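Local coordinates for conserved hypothetical protein (Caulobacter vibrioides, PDB 1XFJ), which probably acts as a purine nucleoside phosphorylase that also deaminates adenosine and cleaves S-methyl-5'-thioadenosine, at residues 23-28 against 60-65; 69-74 against 82-87; 97-102 against 124-129. All blocks are in the same frame, centred on the assembly; numbering follows the deposited sequence.

Contact 1: residues 23-28 against 60-65; sequences AFFTRQ and ARWFGG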
loop_
_atom_site.group_PDB
_atom_site.type_symbol
_atom_site.label_atom_id
_atom_site.label_comp_id
_atom_site.label_asym_id
_atom_site.label_seq_id
_atom_site.Cartn_x
_atom_site.Cartn_y
_atom_site.Cartn_z
ATOM N N ALA A 23 8.543 2.005 -5.860
ATOM C CA ALA A 23 8.422 3.342 -5.314
ATOM C C ALA A 23 7.155 3.533 -4.509
ATOM O O ALA A 23 6.093 3.027 -4.865
ATOM C CB ALA A 23 8.470 4.376 -6.430
ATOM N N PHE A 24 7.298 4.248 -3.400
ATOM C CA PHE A 24 6.175 4.608 -2.547
ATOM C C PHE A 24 6.089 6.099 -2.860
ATOM O O PHE A 24 6.939 6.879 -2.435
ATOM C CB PHE A 24 6.519 4.387 -1.072
ATOM C CG PHE A 24 6.706 2.941 -0.702
ATOM C CD1 PHE A 24 5.609 2.091 -0.584
ATOM C CD2 PHE A 24 7.980 2.423 -0.490
ATOM C CE1 PHE A 24 5.781 0.740 -0.256
ATOM C CE2 PHE A 24 8.164 1.079 -0.164
ATOM C CZ PHE A 24 7.061 0.235 -0.046
ATOM N N PHE A 25 5.083 6.491 -3.631
ATOM C CA PHE A 25 4.953 7.886 -4.013
ATOM C C PHE A 25 4.421 8.790 -2.914
ATOM O O PHE A 25 3.835 8.326 -1.930
ATOM C CB PHE A 25 4.085 7.990 -5.270
ATOM C CG PHE A 25 4.742 7.409 -6.487
ATOM C CD1 PHE A 25 5.677 8.152 -7.201
ATOM C CD2 PHE A 25 4.498 6.090 -6.864
ATOM C CE1 PHE A 25 6.369 7.589 -8.273
ATOM C CE2 PHE A 25 5.183 5.514 -7.934
ATOM C CZ PHE A 25 6.124 6.266 -8.641
ATOM N N THR A 26 4.657 10.087 -3.086
ATOM C CA THR A 26 4.201 11.087 -2.135
ATOM C C THR A 26 3.058 11.863 -2.780
ATOM O O THR A 26 2.567 11.492 -3.853
ATOM C CB THR A 26 5.331 12.077 -1.752
ATOM O OG1 THR A 26 5.608 12.945 -2.857
ATOM C CG2 THR A 26 6.601 11.319 -1.377
ATOM N N ARG A 27 2.635 12.939 -2.128
ATOM C CA ARG A 27 1.551 13.762 -2.643
ATOM C C ARG A 27 2.086 14.787 -3.642
ATOM O O ARG A 27 1.316 15.451 -4.330
ATOM C CB ARG A 27 0.858 14.496 -1.491
ATOM C CG ARG A 27 1.728 15.553 -0.828
ATOM C CD ARG A 27 0.981 16.245 0.294
ATOM N NE ARG A 27 -0.262 16.851 -0.175
ATOM C CZ ARG A 27 -1.211 17.314 0.629
ATOM N NH1 ARG A 27 -1.056 17.240 1.945
ATOM N NH2 ARG A 27 -2.320 17.840 0.123
ATOM N N GLN A 28 3.408 14.899 -3.727
ATOM C CA GLN A 28 4.038 15.874 -4.618
ATOM C C GLN A 28 4.352 15.407 -6.041
ATOM O O GLN A 28 4.586 14.219 -6.284
ATOM C CB GLN A 28 5.320 16.401 -3.960
ATOM C CG GLN A 28 5.066 17.285 -2.746
ATOM C CD GLN A 28 6.340 17.874 -2.162
ATOM O OE1 GLN A 28 7.310 18.113 -2.880
ATOM N NE2 GLN A 28 6.335 18.127 -0.856
ATOM N N ALA A 60 3.255 6.326 -14.192
ATOM C CA ALA A 60 3.555 5.292 -15.173
ATOM C C ALA A 60 4.827 5.671 -15.929
ATOM O O ALA A 60 5.668 4.819 -16.210
ATOM C CB ALA A 60 2.390 5.139 -16.149
ATOM N N ARG A 61 4.969 6.955 -16.247
ATOM C CA ARG A 61 6.147 7.429 -16.968
ATOM C C ARG A 61 7.419 7.317 -16.125
ATOM O O ARG A 61 8.511 7.102 -16.659
ATOM C CB ARG A 61 5.950 8.881 -17.413
ATOM C CG ARG A 61 7.026 9.372 -18.363
ATOM C CD ARG A 61 6.974 8.606 -19.676
ATOM N NE ARG A 61 8.080 8.952 -20.566
ATOM C CZ ARG A 61 9.355 8.665 -20.323
ATOM N NH1 ARG A 61 9.692 8.022 -19.212
ATOM N NH2 ARG A 61 10.294 9.021 -21.190
ATOM N N TRP A 62 7.280 7.471 -14.811
ATOM C CA TRP A 62 8.423 7.364 -13.906
ATOM C C TRP A 62 8.997 5.953 -14.029
ATOM O O TRP A 62 10.212 5.752 -13.964
ATOM C CB TRP A 62 7.983 7.604 -12.459
ATOM C CG TRP A 62 9.107 7.543 -11.456
ATOM C CD1 TRP A 62 9.941 8.562 -11.095
ATOM C CD2 TRP A 62 9.514 6.401 -10.692
ATOM N NE1 TRP A 62 10.841 8.128 -10.150
ATOM C CE2 TRP A 62 10.603 6.805 -9.884
ATOM C CE3 TRP A 62 9.068 5.077 -10.611
ATOM C CZ2 TRP A 62 11.251 5.931 -9.007
ATOM C CZ3 TRP A 62 9.715 4.204 -9.736
ATOM C CH2 TRP A 62 10.796 4.639 -8.947
ATOM N N PHE A 63 8.102 4.986 -14.217
ATOM C CA PHE A 63 8.475 3.581 -14.349
ATOM C C PHE A 63 8.984 3.235 -15.740
ATOM O O PHE A 63 9.489 2.132 -15.962
ATOM C CB PHE A 63 7.275 2.688 -14.019
ATOM C CG PHE A 63 7.033 2.515 -12.550
ATOM C CD1 PHE A 63 7.856 1.687 -11.792
ATOM C CD2 PHE A 63 5.987 3.179 -11.920
ATOM C CE1 PHE A 63 7.640 1.522 -10.427
ATOM C CE2 PHE A 63 5.761 3.022 -10.552
ATOM C CZ PHE A 63 6.590 2.191 -9.804
ATOM N N GLY A 64 8.835 4.171 -16.672
ATOM C CA GLY A 64 9.284 3.944 -18.035
ATOM C C GLY A 64 8.198 3.353 -18.912
ATOM O O GLY A 64 8.468 2.883 -20.018
ATOM N N GLY A 65 6.962 3.378 -18.426
ATOM C CA GLY A 65 5.865 2.829 -19.198
ATOM C C GLY A 65 4.772 3.838 -19.479
ATOM O O GLY A 65 4.996 5.047 -19.414
#
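An aromatic cluster of F25, W62 and F63, with A23 set against it, joins strand 20-25 to the C-terminal end of helix 49-62. The clearest element is an edge-to-face (T-shaped) pair: the F25 ring turns its edge to the six-membered ring of W62, with centroids 5.4 Å apart and planes at 85°. F25 CZ stands above the indole, displaced toward its rim, and comes within 3.7 Å of W62 CE3. F63 meets the same end of F25 from another direction; its CE2 lies in the plane of the F25 ring, 3.7 Å from F25 CE2, and the two planes are oblique at 72°. W62 CE3 in turn sits 3.6 Å above the centre of the F63 ring, which makes the grouping three-way. W62 CG is anti to its backbone N (chi1 -179°), and the far rim of the indole reaches A23, where CB is 3.4 Å from CH2. In the alpha-beta-beta-alpha architecture this places a helix end on the outer face of the five-stranded sheet, while F24, on the reverse face of the strand, packs on P116 and L118 of the other sheet. T8 of the neighbouring strand also touches A23, F25 and W62, and K21 makes a cation-pi contact with the indole. The helix is closed by a Schellman motif: G64 takes positive phi, G64 N bonds to R61 O, and G65 N reaches A60 O at 2.9 Å.

Contact 2: residues 69-74 against 82-87; sequences DLNVCY and IVADGS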
loop_
_atom_site.group_PDB
_atom_site.type_symbol
_atom_site.label_atom_id
_atom_site.label_comp_id
_atom_site.label_asym_id
_atom_site.label_seq_id
_atom_site.Cartn_x
_atom_site.Cartn_y
_atom_site.Cartn_z
ATOM N N ASP A 69 0.207 0.248 -18.754
ATOM C CA ASP A 69 1.047 -0.628 -17.945
ATOM C C ASP A 69 0.753 -0.555 -16.447
ATOM O O ASP A 69 1.317 -1.318 -15.665
ATOM C CB ASP A 69 2.522 -0.300 -18.188
ATOM C CG ASP A 69 2.901 -0.372 -19.658
ATOM O OD1 ASP A 69 2.636 -1.416 -20.295
ATOM O OD2 ASP A 69 3.465 0.612 -20.176
ATOM N N LEU A 70 -0.127 0.357 -16.048
ATOM C CA LEU A 70 -0.462 0.499 -14.638
ATOM C C LEU A 70 -1.690 -0.331 -14.280
ATOM O O LEU A 70 -2.753 -0.190 -14.887
ATOM C CB LEU A 70 -0.699 1.972 -14.295
ATOM C CG LEU A 70 -0.815 2.326 -12.810
ATOM C CD1 LEU A 70 0.394 1.800 -12.043
ATOM C CD2 LEU A 70 -0.919 3.839 -12.664
ATOM N N ASN A 71 -1.529 -1.200 -13.289
ATOM C CA ASN A 71 -2.602 -2.079 -12.842
ATOM C C ASN A 71 -2.952 -1.796 -11.381
ATOM O O ASN A 71 -2.182 -2.116 -10.472
ATOM C CB ASN A 71 -2.168 -3.542 -12.997
ATOM C CG ASN A 71 -1.866 -3.925 -14.444
ATOM O OD1 ASN A 71 -2.711 -4.490 -15.140
ATOM N ND2 ASN A 71 -0.656 -3.617 -14.899
ATOM N N VAL A 72 -4.115 -1.192 -11.160
ATOM C CA VAL A 72 -4.573 -0.875 -9.812
ATOM C C VAL A 72 -6.027 -1.320 -9.674
ATOM O O VAL A 72 -6.841 -1.097 -10.565
ATOM C CB VAL A 72 -4.461 0.635 -9.526
ATOM C CG1 VAL A 72 -4.877 0.930 -8.092
ATOM C CG2 VAL A 72 -3.029 1.100 -9.771
ATOM N N CYS A 73 -6.346 -1.956 -8.553
ATOM C CA CYS A 73 -7.694 -2.460 -8.309
ATOM C C CYS A 73 -8.686 -1.450 -7.768
ATOM O O CYS A 73 -8.339 -0.325 -7.408
ATOM C CB CYS A 73 -7.665 -3.603 -7.289
ATOM S SG CYS A 73 -6.740 -5.056 -7.734
ATOM N N TYR A 74 -9.937 -1.899 -7.727
ATOM C CA TYR A 74 -11.039 -1.157 -7.139
ATOM C C TYR A 74 -10.876 -1.804 -5.769
ATOM O O TYR A 74 -11.347 -2.915 -5.541
ATOM C CB TYR A 74 -12.368 -1.578 -7.770
ATOM C CG TYR A 74 -13.610 -1.068 -7.062
ATOM C CD1 TYR A 74 -13.885 0.299 -6.978
ATOM C CD2 TYR A 74 -14.529 -1.960 -6.507
ATOM C CE1 TYR A 74 -15.052 0.763 -6.361
ATOM C CE2 TYR A 74 -15.693 -1.508 -5.888
ATOM C CZ TYR A 74 -15.950 -0.149 -5.818
ATOM O OH TYR A 74 -17.108 0.287 -5.207
ATOM N N ILE A 82 -5.202 -10.335 -7.116
ATOM C CA ILE A 82 -5.411 -10.531 -8.545
ATOM C C ILE A 82 -4.097 -10.595 -9.317
ATOM O O ILE A 82 -3.153 -9.863 -9.021
ATOM C CB ILE A 82 -6.255 -9.373 -9.135
ATOM C CG1 ILE A 82 -7.569 -9.233 -8.362
ATOM C CG2 ILE A 82 -6.530 -9.626 -10.610
ATOM C CD1 ILE A 82 -8.451 -10.453 -8.417
ATOM N N VAL A 83 -4.042 -11.477 -10.309
ATOM C CA VAL A 83 -2.853 -11.608 -11.136
ATOM C C VAL A 83 -3.012 -10.735 -12.374
ATOM O O VAL A 83 -4.065 -10.735 -13.015
ATOM C CB VAL A 83 -2.633 -13.071 -11.584
ATOM C CG1 VAL A 83 -1.548 -13.135 -12.648
ATOM C CG2 VAL A 83 -2.234 -13.923 -10.388
ATOM N N ALA A 84 -1.965 -9.983 -12.697
ATOM C CA ALA A 84 -1.965 -9.111 -13.862
ATOM C C ALA A 84 -0.847 -9.534 -14.809
ATOM O O ALA A 84 0.328 -9.414 -14.476
ATOM C CB ALA A 84 -1.762 -7.659 -13.433
ATOM N N ASP A 85 -1.212 -10.040 -15.983
ATOM C CA ASP A 85 -0.216 -10.457 -16.965
ATOM C C ASP A 85 -0.258 -9.520 -18.163
ATOM O O ASP A 85 0.342 -9.788 -19.203
ATOM C CB ASP A 85 -0.473 -11.895 -17.426
ATOM C CG ASP A 85 -1.878 -12.096 -17.948
ATOM O OD1 ASP A 85 -2.370 -11.219 -18.689
ATOM O OD2 ASP A 85 -2.489 -13.138 -17.626
ATOM N N GLY A 86 -0.977 -8.416 -18.002
ATOM C CA GLY A 86 -1.095 -7.439 -19.065
ATOM C C GLY A 86 -1.877 -6.236 -18.586
ATOM O O GLY A 86 -2.329 -6.197 -17.443
ATOM N N SER A 87 -2.044 -5.253 -19.462
ATOM C CA SER A 87 -2.774 -4.042 -19.119
ATOM C C SER A 87 -4.271 -4.295 -18.970
ATOM O O SER A 87 -4.839 -5.143 -19.661
ATOM C CB SER A 87 -2.544 -2.980 -20.194
ATOM O OG SER A 87 -2.952 -3.454 -21.463
#
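N71 and A84 form the close part of a contact between strands 70-72 and 81-83, edge strands of two different sheets, the second running on into a loop. N71 directs its CB at the opposite segment, with CG anti to the carbonyl carbon (chi1 -61°), and the amide lies against the methyl of A84: OD1 is 3.7 Å and CG 3.9 Å from A84 CB. V98 adjoins both residues and W88 also touches N71, so this middle region is buried. Further along the strand the packing thins, C73 SG approaching I82 CG1 at 4.3 Å as a single apolar touch. The other end is the more solvent-exposed: D69 CA and S87 CA come within 5.3 Å, but side-chain contact is slight, D69 N lying 4.5 Å from S87 CB, and the D69 carboxylate turns to G66 N through OD2. At the centre N71 OD1 stands 2.9 Å from G86 O, although both are acceptors, while ND2 is 3.1 Å from D69 O. As modelled the two segments meet through apolar and acceptor-acceptor contacts; with the amide turned over, N71 could instead donate to G86 O, though its oxygen would then face D69 O, so the polar part of the contact stays unsettled.

Contact 3: residues 97-102 against 124-129; sequences AVVSKT and ARIVAA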
loop_
_atom_site.group_PDB
_atom_site.type_symbol
_atom_site.label_atom_id
_atom_site.label_comp_id
_atom_site.label_asym_id
_atom_site.label_seq_id
_atom_site.Cartn_x
_atom_site.Cartn_y
_atom_site.Cartn_z
ATOM N N ALA A 97 -4.774 -6.461 -3.979
ATOM C CA ALA A 97 -3.391 -6.844 -4.230
ATOM C C ALA A 97 -3.244 -7.157 -5.712
ATOM O O ALA A 97 -4.124 -7.774 -6.312
ATOM C CB ALA A 97 -3.011 -8.061 -3.391
ATOM N N VAL A 98 -2.140 -6.713 -6.301
ATOM C CA VAL A 98 -1.875 -6.960 -7.713
ATOM C C VAL A 98 -0.558 -7.718 -7.815
ATOM O O VAL A 98 0.480 -7.242 -7.357
ATOM C CB VAL A 98 -1.791 -5.637 -8.505
ATOM C CG1 VAL A 98 -1.546 -5.924 -9.983
ATOM C CG2 VAL A 98 -3.087 -4.852 -8.334
ATOM N N VAL A 99 -0.614 -8.907 -8.410
ATOM C CA VAL A 99 0.559 -9.767 -8.546
ATOM C C VAL A 99 0.908 -10.005 -10.009
ATOM O O VAL A 99 0.021 -10.129 -10.844
ATOM C CB VAL A 99 0.290 -11.132 -7.874
ATOM C CG1 VAL A 99 1.518 -12.012 -7.953
ATOM C CG2 VAL A 99 -0.134 -10.918 -6.428
ATOM N N SER A 100 2.198 -10.085 -10.318
ATOM C CA SER A 100 2.602 -10.310 -11.699
ATOM C C SER A 100 3.990 -10.909 -11.867
ATOM O O SER A 100 4.877 -10.716 -11.036
ATOM C CB SER A 100 2.526 -8.997 -12.486
ATOM O OG SER A 100 2.856 -9.203 -13.854
ATOM N N LYS A 101 4.157 -11.643 -12.963
ATOM C CA LYS A 101 5.427 -12.264 -13.321
ATOM C C LYS A 101 5.714 -11.788 -14.741
ATOM O O LYS A 101 6.605 -12.298 -15.421
ATOM C CB LYS A 101 5.306 -13.790 -13.311
ATOM C CG LYS A 101 4.382 -14.350 -14.383
ATOM C CD LYS A 101 4.352 -15.874 -14.355
ATOM C CE LYS A 101 3.398 -16.431 -15.399
ATOM N NZ LYS A 101 3.391 -17.920 -15.402
ATOM N N THR A 102 4.946 -10.796 -15.176
ATOM C CA THR A 102 5.074 -10.256 -16.524
ATOM C C THR A 102 5.853 -8.942 -16.581
ATOM O O THR A 102 5.476 -7.957 -15.947
ATOM C CB THR A 102 3.677 -10.021 -17.133
ATOM O OG1 THR A 102 2.921 -11.238 -17.068
ATOM C CG2 THR A 102 3.791 -9.570 -18.581
ATOM N N ALA A 124 12.478 -16.047 -8.724
ATOM C CA ALA A 124 11.369 -16.466 -9.569
ATOM C C ALA A 124 10.932 -15.300 -10.447
ATOM O O ALA A 124 10.193 -15.484 -11.413
ATOM C CB ALA A 124 10.205 -16.937 -8.707
ATOM N N ARG A 125 11.403 -14.104 -10.105
ATOM C CA ARG A 125 11.061 -12.893 -10.844
ATOM C C ARG A 125 9.554 -12.658 -10.779
ATOM O O ARG A 125 8.858 -12.660 -11.795
ATOM C CB ARG A 125 11.518 -13.005 -12.306
ATOM C CG ARG A 125 13.033 -13.101 -12.489
ATOM C CD ARG A 125 13.754 -11.797 -12.129
ATOM N NE ARG A 125 13.362 -10.688 -13.002
ATOM C CZ ARG A 125 13.839 -9.448 -12.908
ATOM N NH1 ARG A 125 14.736 -9.143 -11.980
ATOM N NH2 ARG A 125 13.415 -8.508 -13.745
ATOM N N ILE A 126 9.055 -12.461 -9.562
ATOM C CA ILE A 126 7.634 -12.217 -9.336
ATOM C C ILE A 126 7.482 -11.036 -8.389
ATOM O O ILE A 126 8.193 -10.949 -7.391
ATOM C CB ILE A 126 6.958 -13.454 -8.706
ATOM C CG1 ILE A 126 6.961 -14.607 -9.714
ATOM C CG2 ILE A 126 5.541 -13.114 -8.257
ATOM C CD1 ILE A 126 6.496 -15.933 -9.132
ATOM N N VAL A 127 6.566 -10.124 -8.701
ATOM C CA VAL A 127 6.348 -8.959 -7.847
ATOM C C VAL A 127 4.879 -8.813 -7.468
ATOM O O VAL A 127 4.006 -9.456 -8.053
ATOM C CB VAL A 127 6.802 -7.648 -8.540
ATOM C CG1 VAL A 127 8.313 -7.667 -8.772
ATOM C CG2 VAL A 127 6.056 -7.475 -9.859
ATOM N N ALA A 128 4.609 -7.965 -6.482
ATOM C CA ALA A 128 3.236 -7.731 -6.047
ATOM C C ALA A 128 3.121 -6.477 -5.190
ATOM O O ALA A 128 4.064 -6.091 -4.501
ATOM C CB ALA A 128 2.721 -8.939 -5.265
ATOM N N ALA A 129 1.957 -5.841 -5.262
ATOM C CA ALA A 129 1.661 -4.654 -4.469
ATOM C C ALA A 129 0.367 -4.978 -3.732
ATOM O O ALA A 129 -0.605 -5.418 -4.346
ATOM C CB ALA A 129 1.466 -3.445 -5.373
HETATM O O HOH W 1 8.930 -13.050 -14.477
#
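V98 and A129 begin an antiparallel pairing of strands 97-100 and 126-129, whose N-to-C directions differ by 168°. They are a hydrogen-bonded pair, V98 N reaching A129 O at 2.8 Å and A129 N returning to V98 O. S100 and V127 repeat the arrangement; there V127 N points almost straight at S100 O (2.9 Å, N-H...O angle 171°). Between them V99 and A128 make the non-hydrogen-bonded pair, and the V99 side chain shows how that position fills. Its CB is 4.1 Å from V127 O. From there CG1, anti to the backbone N (chi1 -178°), lies 3.6 Å from V127 O and 4.2 Å from I126 CG2, the two side chains crossing at a slant. The other branch, CG2, rests 3.7 Å from A128 CB. These are inner strands of the six-stranded mixed sheet, and its two faces are lined differently: V99, I126 and A128 meet M149 of helix 141-151, whereas V98, S100, V127 and A129 meet C107 of the second sheet, across the middle of the beta-beta sandwich. Past S100 and V127 regular pairing gives way to turns, with K101 still beside I126. R125, with left-handed backbone angles, and I126 both face D121 in a G1 bulge, and the R125 guanidinium binds G19 O and P18 O. S100 OG accepts T102 N in an ST turn and is hydrogen-bonded to A84 O as well. One water links the two segments past the last backbone bond, donating to K101 O at 2.6 Å and to R125 O at 2.7 Å.

From the N terminus, strand 20-25 is met first; the chain then runs through helix 49-62, and contact 1 closes that excursion onto the five-stranded sheet. Strand 70-72 then forms an outermost strand of this sheet, three places across from strand 20-25, and contact 2 closes a short connection in which the chain passes to strand 81-83 of the six-stranded sheet. Contact 3 closes last, around strands 106-111 and 115-121, one in each sheet. The three follow in series, neither nesting nor crossing. Contacts 2 and 3 touch through a probable A84 N to V99 O bond, whereas contact 1 lies apart, its centre about 17 Å from that of contact 3.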